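PDB 3LKV: uncharacterized CONSERVED DOMAIN PROTEIN from Vibrio cholerae, which probably serves as the substrate-binding component of an ABC transporter, holding a phenylalanine in the cleft between its two lobes and binding zinc ions. Local coordinates for residues F46-T50 with I61-F65; P70-I76 with I91-T96; N139-V145 with K193-Y198. All coordinates share one frame. Residue numbers count along the deposited sequence, not the author numbering.

Contact 1 (F46-T50 with I61-F65); sequences FDYKT and IARQF. With ZN (zinc ion), chain C.
This is a buried strand-on-helix packing contact at the edge of the N-terminal parallel alpha/beta lobe of a periplasmic-binding-protein fold. Strand 44-50 is the outermost strand of its sheet within the chain, and helix 55-66 follows it and packs back on the sheet. The extended 46-50 and the helical 61-65 run nearly antiparallel, at 159°, with axes 10.1 Å apart. Lys49 CA lies 6.9 Å from Ile61 CA. Asp47 and Lys49 point toward the helix; Tyr48 and Thr50 point away. Lys49 fits between Ile61 and Phe65: its CB is 3.7 Å from Ile61 CD1 and its CG 3.6 Å from Phe65 CZ. Phe65, chi1 m, meets the Tyr48 backbone with its ring edge. Lys49 NZ and Gln64 OE1 both hydrogen-bond Thr8 of the second subunit. Asp47 OD2 accepts from Lys10 NZ. Asp47, also m, joins Glu45 and the same two residues of that subunit at a zinc ion, binding it through OD1 at 1.9 Å and OD2 at 2.2 Å.

Contact 2 (P70-I76 with I91-T96); sequences PDVLVGI and IPIVFT
Strands 72-76 and 93-96 lie side by side in parallel, 4.6 Å apart with a 20° angle between axes. Leu73 pairs with Ile93, Val74 with Val94, Gly75 with Phe95 and Ile76 with Thr96. Four hydrogen bonds hold this register: Leu73 N to Pro92 O (2.8 Å), Val94 N to Leu73 O (2.9 Å), Gly75 N to Val94 O (3.0 Å) and Thr96 N to Gly75 O (2.9 Å). On one face Leu73, chi1 m, sets CD1 3.7 Å from Ile91 CG2 and 4.2 Å from Ile93 CG1. Gly75 has no side chain to place here, and the CA atoms of Gly75 and Phe95 come to 4.5 Å. Pro70 CD meets Ile91 CD1 at 4.1 Å. On the other face Thr96 CG2 fills the hollow beside Ile76 CG1 (3.5 Å) and Val74 CG1 (4.1 Å), while Val72 CG1 meets Val94 CG2 at 3.9 Å. Helices 20-35 and 243-258 pack on this second face. Helix 78-87 connects the strands, making a classic beta-alpha-beta crossover unit of the periplasmic-binding-protein fold.

Contact 3 (N139-V145 with K193-Y198); sequences NVKSIGV and KSDVIY. With ZN (zinc ion), chain E.
Parallel strand pairing in the second alpha/beta lobe of the periplasmic-binding-protein fold joins strand 142-147 to strand 196-199, and a zinc site lies beside it. The short axes approach to 4.5 Å, at 45° between these short segments. The close pair is Gly144 with Ile197, CA to CA 4.5 Å. Gly144 N donates to Val196 O at 2.9 Å, and Tyr198 N to Gly144 O at 2.8 Å. Gly144 must be small: a CB there would clash with Ser194 OG and Ile197 CD1. Ile197 takes the m,m rotamer.

Ile143, Val145, Val196 and Tyr198 point to the other face. Ile143 (m, t) brings CG1 to 4.0 Å from CG1 of Val196, which is p, and its CG2 to 3.8 Å from Tyr198 CB. Tyr198 is t, and its OH hydrogen-bonds His129 ND1. Val140, t, sets CG1 4.3 Å from Val196 CG1, and Ile133 of helix 126-136 packs on this cluster.

At the start of the strand pair, polar groups tie Lys141 and Ser142 to the loop 193-195. Asp195, chi1 m, accepts from Lys141 N at OD2 (2.9 Å), and its own N donates to Ser142 O (3.1 Å). Ser142, chi1 t, sends OG to Lys193 O at 2.9 Å. Ser194, chi1 m, turns OG to Ile190 O, while its carbonyl takes the metal. Ala191 and Thr221 complete the protein ligands of this zinc, which also binds water 2 at 2.3 Å, water 1 at 2.5 Å and Ser194 O at 2.1 Å.

Overall arrangement
The contacts come in series along the chain. Contacts 1 and 2 share the N-terminal sheet, their centres 10 Å apart. Strand 9-15 lies between strands 44-50 and 72-76 in that sheet. Helix 55-66 leads on to strand 72-76, and Phe65 CB touches Leu73 CD2 at 3.7 Å. Contact 3 belongs to the other sheet, on the opposite side of the chain's centre. Its centre is 39 Å from that of contact 1 and 38 Å from that of contact 2. The bound phenylalanine lies between the lobes. This two-lobed plan suits ligand capture in a cleft. The zinc ions of contacts 1 and 3 sit far from each other, and the first bridges two subunits.

Contact 1 (F46-T50 with I61-F65)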
# COMPACT_ATOMS: atom_id res chain seq x y z
N PHE A 46 9.35 -3.27 -2.91
CA PHE A 46 8.46 -3.52 -4.04
C PHE A 46 8.18 -2.12 -4.61
O PHE A 46 7.41 -1.37 -4.07
CB PHE A 46 7.21 -4.18 -3.48
CG PHE A 46 6.21 -4.59 -4.47
CD1 PHE A 46 6.27 -5.83 -5.05
CD2 PHE A 46 5.14 -3.76 -4.78
CE1 PHE A 46 5.27 -6.26 -5.94
CE2 PHE A 46 4.14 -4.18 -5.68
CZ PHE A 46 4.20 -5.42 -6.24
N ASP A 47 8.85 -1.76 -5.67
CA ASP A 47 8.65 -0.45 -6.28
C ASP A 47 7.73 -0.66 -7.48
O ASP A 47 7.77 -1.69 -8.13
CB ASP A 47 9.98 0.09 -6.79
CG ASP A 47 10.93 0.46 -5.67
OD1 ASP A 47 10.46 0.92 -4.63
OD2 ASP A 47 12.17 0.33 -5.83
N TYR A 48 6.98 0.37 -7.80
CA TYR A 48 5.86 0.31 -8.69
C TYR A 48 5.78 1.66 -9.45
O TYR A 48 5.84 2.72 -8.85
CB TYR A 48 4.60 0.09 -7.86
CG TYR A 48 3.40 0.41 -8.64
CD1 TYR A 48 3.14 -0.28 -9.84
CD2 TYR A 48 2.57 1.47 -8.29
CE1 TYR A 48 2.05 0.06 -10.63
CE2 TYR A 48 1.47 1.81 -9.09
CZ TYR A 48 1.24 1.11 -10.26
OH TYR A 48 0.14 1.42 -11.04
N LYS A 49 5.61 1.61 -10.76
CA LYS A 49 5.35 2.80 -11.56
C LYS A 49 4.30 2.47 -12.63
O LYS A 49 4.37 1.39 -13.26
CB LYS A 49 6.63 3.29 -12.24
CG LYS A 49 7.69 4.05 -11.37
CD LYS A 49 7.13 5.34 -10.70
CE LYS A 49 8.25 6.28 -10.04
NZ LYS A 49 9.17 6.78 -11.14
N THR A 50 3.36 3.41 -12.86
CA THR A 50 2.44 3.28 -13.95
C THR A 50 2.87 4.25 -15.04
O THR A 50 3.28 5.37 -14.75
CB THR A 50 0.97 3.51 -13.58
OG1 THR A 50 0.23 3.67 -14.82
CG2 THR A 50 0.78 4.79 -12.72
N ILE A 61 10.25 4.69 -17.60
CA ILE A 61 10.17 3.86 -16.43
C ILE A 61 11.21 2.74 -16.54
O ILE A 61 11.98 2.52 -15.59
CB ILE A 61 8.78 3.29 -16.27
CG1 ILE A 61 7.84 4.37 -15.76
CG2 ILE A 61 8.77 2.11 -15.31
CD1 ILE A 61 6.37 3.95 -15.89
N ALA A 62 11.26 2.09 -17.69
CA ALA A 62 12.22 1.00 -17.91
C ALA A 62 13.64 1.49 -17.68
O ALA A 62 14.43 0.84 -16.96
CB ALA A 62 12.04 0.35 -19.34
N ARG A 63 13.98 2.65 -18.21
CA ARG A 63 15.34 3.18 -18.06
C ARG A 63 15.65 3.54 -16.59
O ARG A 63 16.75 3.31 -16.12
CB ARG A 63 15.59 4.41 -18.94
CG ARG A 63 15.39 4.09 -20.44
CD ARG A 63 15.42 5.36 -21.29
NE ARG A 63 15.41 5.00 -22.69
CZ ARG A 63 15.17 5.83 -23.69
NH1 ARG A 63 14.91 7.10 -23.48
NH2 ARG A 63 15.18 5.36 -24.94
N GLN A 64 14.69 4.13 -15.90
CA GLN A 64 14.91 4.54 -14.50
C GLN A 64 15.08 3.30 -13.66
O GLN A 64 15.99 3.22 -12.86
CB GLN A 64 13.69 5.27 -13.98
CG GLN A 64 13.90 5.93 -12.60
CD GLN A 64 13.00 7.17 -12.48
OE1 GLN A 64 11.78 7.15 -12.81
NE2 GLN A 64 13.60 8.28 -12.05
N PHE A 65 14.19 2.32 -13.86
CA PHE A 65 14.24 1.10 -13.07
C PHE A 65 15.54 0.34 -13.32
O PHE A 65 16.18 -0.14 -12.38
CB PHE A 65 13.08 0.14 -13.36
CG PHE A 65 11.80 0.44 -12.62
CD1 PHE A 65 11.77 1.23 -11.49
CD2 PHE A 65 10.63 -0.14 -13.03
CE1 PHE A 65 10.55 1.49 -10.82
CE2 PHE A 65 9.45 0.08 -12.34
CZ PHE A 65 9.42 0.89 -11.25
ZN ZN C . 12.21 1.42 -3.97

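Contact 2 (P70-I76 with I91-T96)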
# COMPACT_ATOMS: atom_id res chain seq x y z
N PRO A 70 17.49 -3.40 -9.70
CA PRO A 70 16.63 -4.28 -8.93
C PRO A 70 17.04 -5.72 -9.19
O PRO A 70 17.70 -5.99 -10.18
CB PRO A 70 15.25 -4.01 -9.52
CG PRO A 70 15.57 -3.70 -11.00
CD PRO A 70 16.89 -2.95 -10.95
N ASP A 71 16.63 -6.64 -8.34
CA ASP A 71 16.90 -8.08 -8.52
C ASP A 71 16.01 -8.62 -9.63
O ASP A 71 16.42 -9.51 -10.42
CB ASP A 71 16.67 -8.83 -7.22
CG ASP A 71 17.58 -8.34 -6.07
OD1 ASP A 71 18.80 -8.55 -6.18
OD2 ASP A 71 17.14 -7.73 -5.05
N VAL A 72 14.77 -8.14 -9.71
CA VAL A 72 13.85 -8.64 -10.71
C VAL A 72 12.96 -7.52 -11.18
O VAL A 72 12.49 -6.70 -10.37
CB VAL A 72 12.93 -9.83 -10.18
CG1 VAL A 72 12.03 -10.32 -11.29
CG2 VAL A 72 13.79 -10.99 -9.66
N LEU A 73 12.75 -7.48 -12.49
CA LEU A 73 11.85 -6.50 -13.09
C LEU A 73 10.58 -7.24 -13.50
O LEU A 73 10.66 -8.36 -13.99
CB LEU A 73 12.48 -5.85 -14.30
CG LEU A 73 13.67 -4.94 -14.08
CD1 LEU A 73 14.55 -4.95 -15.36
CD2 LEU A 73 13.17 -3.53 -13.75
N VAL A 74 9.42 -6.64 -13.23
CA VAL A 74 8.15 -7.26 -13.56
C VAL A 74 7.43 -6.32 -14.52
O VAL A 74 7.25 -5.11 -14.21
CB VAL A 74 7.27 -7.52 -12.32
CG1 VAL A 74 5.90 -8.01 -12.76
CG2 VAL A 74 7.94 -8.55 -11.37
N GLY A 75 7.09 -6.82 -15.69
CA GLY A 75 6.35 -6.00 -16.64
C GLY A 75 4.93 -6.51 -16.72
O GLY A 75 4.66 -7.61 -17.25
N ILE A 76 4.00 -5.72 -16.22
CA ILE A 76 2.62 -6.09 -16.27
C ILE A 76 2.02 -5.40 -17.52
O ILE A 76 1.94 -4.16 -17.59
CB ILE A 76 1.88 -5.61 -15.02
CG1 ILE A 76 2.46 -6.20 -13.75
CG2 ILE A 76 0.42 -5.93 -15.13
CD1 ILE A 76 1.74 -5.67 -12.42
N ILE A 91 19.20 -8.20 -16.55
CA ILE A 91 18.35 -8.22 -15.34
C ILE A 91 17.14 -9.08 -15.66
O ILE A 91 16.49 -8.91 -16.66
CB ILE A 91 17.91 -6.81 -14.88
CG1 ILE A 91 19.17 -5.91 -14.70
CG2 ILE A 91 17.13 -6.91 -13.60
CD1 ILE A 91 18.80 -4.50 -14.21
N PRO A 92 16.86 -10.08 -14.81
CA PRO A 92 15.66 -10.87 -15.04
C PRO A 92 14.39 -10.05 -15.17
O PRO A 92 14.13 -9.16 -14.32
CB PRO A 92 15.60 -11.77 -13.80
CG PRO A 92 16.99 -11.80 -13.31
CD PRO A 92 17.49 -10.42 -13.52
N ILE A 93 13.61 -10.37 -16.21
CA ILE A 93 12.31 -9.79 -16.48
C ILE A 93 11.28 -10.90 -16.43
O ILE A 93 11.39 -11.91 -17.13
CB ILE A 93 12.23 -9.17 -17.87
CG1 ILE A 93 13.23 -7.99 -17.96
CG2 ILE A 93 10.81 -8.73 -18.14
CD1 ILE A 93 13.60 -7.52 -19.36
N VAL A 94 10.26 -10.70 -15.61
CA VAL A 94 9.10 -11.59 -15.58
C VAL A 94 7.94 -10.76 -16.07
O VAL A 94 7.54 -9.79 -15.44
CB VAL A 94 8.78 -12.01 -14.18
CG1 VAL A 94 7.51 -12.85 -14.20
CG2 VAL A 94 10.01 -12.78 -13.56
N PHE A 95 7.41 -11.11 -17.21
CA PHE A 95 6.25 -10.38 -17.68
C PHE A 95 5.04 -11.14 -17.20
O PHE A 95 5.12 -12.33 -16.84
CB PHE A 95 6.21 -10.26 -19.21
CG PHE A 95 6.26 -11.60 -19.94
CD1 PHE A 95 5.14 -12.40 -20.03
CD2 PHE A 95 7.42 -12.02 -20.53
CE1 PHE A 95 5.19 -13.58 -20.69
CE2 PHE A 95 7.48 -13.23 -21.22
CZ PHE A 95 6.36 -14.00 -21.29
N THR A 96 3.93 -10.42 -17.15
CA THR A 96 2.70 -10.96 -16.70
C THR A 96 1.52 -10.27 -17.34
O THR A 96 1.59 -9.15 -17.73
CB THR A 96 2.65 -10.99 -15.16
OG1 THR A 96 1.52 -11.77 -14.77
CG2 THR A 96 2.57 -9.58 -14.51

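Contact 3 (N139-V145 with K193-Y198)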
# COMPACT_ATOMS: atom_id res chain seq x y z
N ASN A 139 -28.72 -14.92 -33.50
CA ASN A 139 -28.88 -14.22 -34.79
C ASN A 139 -27.76 -13.23 -35.12
O ASN A 139 -27.92 -12.41 -36.02
CB ASN A 139 -30.22 -13.49 -34.83
CG ASN A 139 -31.40 -14.45 -34.80
OD1 ASN A 139 -32.22 -14.40 -33.89
ND2 ASN A 139 -31.46 -15.36 -35.76
N VAL A 140 -26.61 -13.31 -34.42
CA VAL A 140 -25.48 -12.42 -34.72
C VAL A 140 -25.01 -12.65 -36.14
O VAL A 140 -24.79 -13.77 -36.55
CB VAL A 140 -24.28 -12.65 -33.77
CG1 VAL A 140 -23.06 -11.82 -34.21
CG2 VAL A 140 -24.68 -12.25 -32.40
N LYS A 141 -24.92 -11.56 -36.90
CA LYS A 141 -24.29 -11.57 -38.22
C LYS A 141 -23.00 -10.77 -38.22
O LYS A 141 -22.16 -10.94 -39.08
CB LYS A 141 -25.24 -11.01 -39.29
CG LYS A 141 -26.61 -11.72 -39.34
CD LYS A 141 -26.45 -13.27 -39.59
CE LYS A 141 -27.62 -13.90 -40.46
NZ LYS A 141 -28.96 -13.73 -39.82
N SER A 142 -22.83 -9.93 -37.21
CA SER A 142 -21.87 -8.88 -37.21
C SER A 142 -21.23 -8.69 -35.83
O SER A 142 -21.94 -8.53 -34.82
CB SER A 142 -22.66 -7.63 -37.54
OG SER A 142 -21.81 -6.79 -38.21
N ILE A 143 -19.90 -8.66 -35.77
CA ILE A 143 -19.20 -8.36 -34.51
C ILE A 143 -18.37 -7.13 -34.71
O ILE A 143 -17.55 -7.05 -35.64
CB ILE A 143 -18.33 -9.53 -34.05
CG1 ILE A 143 -19.20 -10.72 -33.69
CG2 ILE A 143 -17.46 -9.16 -32.82
CD1 ILE A 143 -18.39 -12.00 -33.29
N GLY A 144 -18.60 -6.16 -33.84
CA GLY A 144 -17.85 -4.90 -33.84
C GLY A 144 -16.67 -5.03 -32.90
O GLY A 144 -16.76 -5.73 -31.87
N VAL A 145 -15.57 -4.38 -33.24
CA VAL A 145 -14.41 -4.43 -32.36
C VAL A 145 -13.61 -3.19 -32.52
O VAL A 145 -13.45 -2.68 -33.62
CB VAL A 145 -13.55 -5.72 -32.58
CG1 VAL A 145 -13.11 -5.86 -33.98
CG2 VAL A 145 -12.32 -5.75 -31.63
N LYS A 193 -23.66 -0.68 -36.90
CA LYS A 193 -23.38 -1.75 -37.88
C LYS A 193 -23.03 -3.07 -37.19
O LYS A 193 -22.73 -4.05 -37.86
CB LYS A 193 -22.18 -1.36 -38.78
CG LYS A 193 -22.29 -0.04 -39.61
CD LYS A 193 -20.95 0.73 -39.56
CE LYS A 193 -20.59 1.47 -40.86
NZ LYS A 193 -21.45 2.64 -41.18
N SER A 194 -23.09 -3.14 -35.86
CA SER A 194 -22.68 -4.35 -35.17
C SER A 194 -23.82 -4.94 -34.40
O SER A 194 -24.58 -4.22 -33.83
CB SER A 194 -21.54 -4.03 -34.22
OG SER A 194 -20.49 -3.44 -34.94
N ASP A 195 -23.93 -6.25 -34.35
CA ASP A 195 -24.93 -6.85 -33.45
C ASP A 195 -24.41 -6.92 -32.05
O ASP A 195 -25.19 -7.00 -31.13
CB ASP A 195 -25.37 -8.23 -33.94
CG ASP A 195 -26.04 -8.18 -35.33
OD1 ASP A 195 -27.01 -7.43 -35.44
OD2 ASP A 195 -25.58 -8.84 -36.29
N VAL A 196 -23.09 -6.89 -31.88
CA VAL A 196 -22.48 -6.95 -30.55
C VAL A 196 -21.09 -6.39 -30.67
O VAL A 196 -20.48 -6.51 -31.72
CB VAL A 196 -22.45 -8.39 -30.00
CG1 VAL A 196 -21.73 -9.35 -30.98
CG2 VAL A 196 -21.86 -8.44 -28.60
N ILE A 197 -20.59 -5.74 -29.62
CA ILE A 197 -19.23 -5.28 -29.60
C ILE A 197 -18.42 -6.27 -28.74
O ILE A 197 -18.83 -6.63 -27.60
CB ILE A 197 -19.11 -3.92 -28.95
CG1 ILE A 197 -20.07 -2.88 -29.60
CG2 ILE A 197 -17.68 -3.48 -28.97
CD1 ILE A 197 -19.72 -2.53 -30.97
N TYR A 198 -17.31 -6.72 -29.29
CA TYR A 198 -16.38 -7.55 -28.58
C TYR A 198 -15.35 -6.65 -27.95
O TYR A 198 -14.54 -6.04 -28.63
CB TYR A 198 -15.70 -8.53 -29.55
CG TYR A 198 -14.64 -9.44 -28.92
CD1 TYR A 198 -14.92 -10.19 -27.81
CD2 TYR A 198 -13.38 -9.58 -29.49
CE1 TYR A 198 -14.00 -11.05 -27.26
CE2 TYR A 198 -12.42 -10.47 -28.94
CZ TYR A 198 -12.74 -11.19 -27.83
OH TYR A 198 -11.82 -12.03 -27.25
ZN ZN E . -25.72 -2.57 -33.06
O HOH W 1 -27.57 -2.06 -34.63
O HOH W 2 -27.22 -3.98 -32.00